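PDB 2F68: collagen adhesin from Staphylococcus aureus, which binds collagen at the bacterial surface, probably by wrapping its domains around the ligand in a "collagen hug". Local coordinates for residues M51-W56 and G89-F94. Sequence-based numbering, arbitrary orientation.
Sequences MIKVAW and GATITF
Ile52 and Ile92 face each other as a hydrogen-bonded pair of two antiparallel strands in an Ig-like domain of the adhesin. Ile52 N gives a hydrogen bond to Ile92 O of 2.9 Å, and Ile92 N returns one to Ile52 O of 2.8 Å. Val54 and Ala90 form the next such pair. Val54 N bonds Ala90 O at 2.8 Å, and the return bond from Ala90 N to Val54 O is longer, 3.2 Å. The side chains of these four residues lie on the buried face. Met37 of strand 31-40 and Phe110 of strand 104-116 pack against this side. Here Val54 CB meets Ala90 CB at 3.9 Å.

The face with Met51, Lys53, Thr91 and Thr93 is looser and more open to solvent. Met51 bends at its last torsion (chi3 58°), and this brings CE to 3.9 Å from Thr91 CG2. Lys53 is exposed, and its extended chain leads away from Thr91.

An aromatic ring sits near each end of the contact. At one end, Trp56 follows the strand, and its indole lies across the start of 89-94. One ring face takes Gly89 CA and Val54 O near its rim, while CH2 touches Ala90 CB. At the other end, Phe39 meets the Phe94 ring with the planes about 80° apart. The edge of the Phe94 ring is turned to Ile52, whose CD1 lies in the ring plane, 3.7 Å from Phe94 CE1.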
ATOM      1  N   MET A  51      -3.064  27.304  -2.973  1.00 23.78           N
ATOM      2  CA  MET A  51      -2.910  25.917  -2.532  1.00 25.60           C
ATOM      3  C   MET A  51      -3.475  25.633  -1.140  1.00 23.56           C
ATOM      4  O   MET A  51      -3.350  26.449  -0.224  1.00 22.10           O
ATOM      5  CB  MET A  51      -1.448  25.452  -2.629  1.00 25.34           C
ATOM      6  CG  MET A  51      -0.422  26.360  -1.956  1.00 29.08           C
ATOM      7  SD  MET A  51       1.117  25.512  -1.530  1.00 34.69           S
ATOM      8  CE  MET A  51       1.660  24.891  -3.123  1.00 37.09           C
ATOM      9  N   ILE A  52      -4.097  24.464  -1.008  1.00 22.49           N
ATOM     10  CA  ILE A  52      -4.625  23.980   0.265  1.00 20.37           C
ATOM     11  C   ILE A  52      -3.805  22.770   0.717  1.00 20.97           C
ATOM     12  O   ILE A  52      -3.688  21.784  -0.014  1.00 20.55           O
ATOM     13  CB  ILE A  52      -6.125  23.604   0.155  1.00 19.46           C
ATOM     14  CG1 ILE A  52      -6.970  24.843  -0.161  1.00 21.68           C
ATOM     15  CG2 ILE A  52      -6.607  22.931   1.439  1.00 20.69           C
ATOM     16  CD1 ILE A  52      -8.353  24.539  -0.721  1.00 20.57           C
ATOM     17  N   LYS A  53      -3.244  22.856   1.920  1.00 21.14           N
ATOM     18  CA  LYS A  53      -2.385  21.798   2.453  1.00 22.12           C
ATOM     19  C   LYS A  53      -3.059  20.971   3.545  1.00 21.55           C
ATOM     20  O   LYS A  53      -3.732  21.513   4.426  1.00 20.64           O
ATOM     21  CB  LYS A  53      -1.071  22.383   2.980  1.00 22.20           C
ATOM     22  CG  LYS A  53      -0.080  22.781   1.896  1.00 27.20           C
ATOM     23  CD  LYS A  53       1.229  23.260   2.502  1.00 33.49           C
ATOM     24  CE  LYS A  53       2.265  23.543   1.428  1.00 38.26           C
ATOM     25  NZ  LYS A  53       3.551  24.020   2.007  1.00 42.90           N
ATOM     26  N   VAL A  54      -2.869  19.656   3.471  1.00 20.47           N
ATOM     27  CA  VAL A  54      -3.335  18.729   4.501  1.00 20.21           C
ATOM     28  C   VAL A  54      -2.115  18.065   5.142  1.00 20.65           C
ATOM     29  O   VAL A  54      -1.394  17.305   4.490  1.00 20.01           O
ATOM     30  CB  VAL A  54      -4.305  17.659   3.928  1.00 19.35           C
ATOM     31  CG1 VAL A  54      -4.790  16.724   5.028  1.00 18.73           C
ATOM     32  CG2 VAL A  54      -5.494  18.318   3.235  1.00 20.06           C
ATOM     33  N   ALA A  55      -1.890  18.367   6.419  1.00 19.15           N
ATOM     34  CA  ALA A  55      -0.696  17.912   7.132  1.00 20.37           C
ATOM     35  C   ALA A  55      -0.995  16.857   8.196  1.00 19.66           C
ATOM     36  O   ALA A  55      -2.082  16.835   8.778  1.00 18.79           O
ATOM     37  CB  ALA A  55       0.033  19.101   7.751  1.00 20.49           C
ATOM     38  N   TRP A  56      -0.012  15.991   8.439  1.00 20.18           N
ATOM     39  CA  TRP A  56      -0.112  14.917   9.430  1.00 20.10           C
ATOM     40  C   TRP A  56       1.277  14.531   9.958  1.00 20.97           C
ATOM     41  O   TRP A  56       2.281  14.806   9.296  1.00 21.13           O
ATOM     42  CB  TRP A  56      -0.819  13.693   8.832  1.00 19.73           C
ATOM     43  CG  TRP A  56      -0.293  13.262   7.492  1.00 18.35           C
ATOM     44  CD1 TRP A  56       0.921  12.691   7.230  1.00 17.92           C
ATOM     45  CD2 TRP A  56      -0.972  13.352   6.234  1.00 19.58           C
ATOM     46  NE1 TRP A  56       1.042  12.427   5.887  1.00 20.48           N
ATOM     47  CE2 TRP A  56      -0.105  12.823   5.252  1.00 19.43           C
ATOM     48  CE3 TRP A  56      -2.229  13.832   5.840  1.00 20.84           C
ATOM     49  CZ2 TRP A  56      -0.454  12.759   3.899  1.00 19.80           C
ATOM     50  CZ3 TRP A  56      -2.574  13.770   4.494  1.00 19.46           C
ATOM     51  CH2 TRP A  56      -1.689  13.237   3.540  1.00 19.79           C
ATOM     52  N   GLY A  89       2.397  14.511   2.789  1.00 19.13           N
ATOM     53  CA  GLY A  89       1.444  15.617   2.690  1.00 20.94           C
ATOM     54  C   GLY A  89       0.504  15.552   1.501  1.00 21.58           C
ATOM     55  O   GLY A  89       0.750  14.825   0.539  1.00 20.77           O
ATOM     56  N   ALA A  90      -0.582  16.320   1.576  1.00 20.34           N
ATOM     57  CA  ALA A  90      -1.547  16.429   0.484  1.00 21.05           C
ATOM     58  C   ALA A  90      -1.753  17.894   0.110  1.00 21.06           C
ATOM     59  O   ALA A  90      -1.985  18.737   0.979  1.00 21.69           O
ATOM     60  CB  ALA A  90      -2.867  15.780   0.871  1.00 19.83           C
ATOM     61  N   THR A  91      -1.666  18.189  -1.186  1.00 21.61           N
ATOM     62  CA  THR A  91      -1.737  19.568  -1.671  1.00 23.08           C
ATOM     63  C   THR A  91      -2.783  19.740  -2.775  1.00 22.98           C
ATOM     64  O   THR A  91      -2.802  18.986  -3.752  1.00 23.41           O
ATOM     65  CB  THR A  91      -0.354  20.065  -2.167  1.00 24.16           C
ATOM     66  OG1 THR A  91       0.661  19.690  -1.225  1.00 23.00           O
ATOM     67  CG2 THR A  91      -0.345  21.582  -2.335  1.00 26.93           C
ATOM     68  N   ILE A  92      -3.648  20.738  -2.599  1.00 22.55           N
ATOM     69  CA  ILE A  92      -4.657  21.098  -3.594  1.00 23.76           C
ATOM     70  C   ILE A  92      -4.242  22.396  -4.281  1.00 24.63           C
ATOM     71  O   ILE A  92      -4.285  23.467  -3.673  1.00 23.60           O
ATOM     72  CB  ILE A  92      -6.066  21.281  -2.953  1.00 24.75           C
ATOM     73  CG1 ILE A  92      -6.433  20.088  -2.048  1.00 27.96           C
ATOM     74  CG2 ILE A  92      -7.134  21.551  -4.028  1.00 23.64           C
ATOM     75  CD1 ILE A  92      -6.571  18.737  -2.764  1.00 36.44           C
ATOM     76  N   THR A  93      -3.842  22.294  -5.547  1.00 24.78           N
ATOM     77  CA  THR A  93      -3.361  23.451  -6.303  1.00 25.58           C
ATOM     78  C   THR A  93      -4.352  23.855  -7.394  1.00 26.44           C
ATOM     79  O   THR A  93      -4.779  23.021  -8.196  1.00 27.44           O
ATOM     80  CB  THR A  93      -1.968  23.184  -6.923  1.00 27.01           C
ATOM     81  OG1 THR A  93      -1.110  22.585  -5.944  1.00 29.10           O
ATOM     82  CG2 THR A  93      -1.332  24.481  -7.418  1.00 29.31           C
ATOM     83  N   PHE A  94      -4.708  25.138  -7.412  1.00 25.55           N
ATOM     84  CA  PHE A  94      -5.643  25.684  -8.393  1.00 26.07           C
ATOM     85  C   PHE A  94      -4.907  26.437  -9.499  1.00 27.12           C
ATOM     86  O   PHE A  94      -3.939  27.155  -9.234  1.00 27.38           O
ATOM     87  CB  PHE A  94      -6.651  26.621  -7.717  1.00 26.01           C
ATOM     88  CG  PHE A  94      -7.480  25.961  -6.649  1.00 23.25           C
ATOM     89  CD1 PHE A  94      -7.070  25.983  -5.318  1.00 21.23           C
ATOM     90  CD2 PHE A  94      -8.675  25.324  -6.970  1.00 22.53           C
ATOM     91  CE1 PHE A  94      -7.833  25.378  -4.325  1.00 19.57           C
ATOM     92  CE2 PHE A  94      -9.446  24.715  -5.983  1.00 21.72           C
ATOM     93  CZ  PHE A  94      -9.022  24.742  -4.659  1.00 22.34           C
TER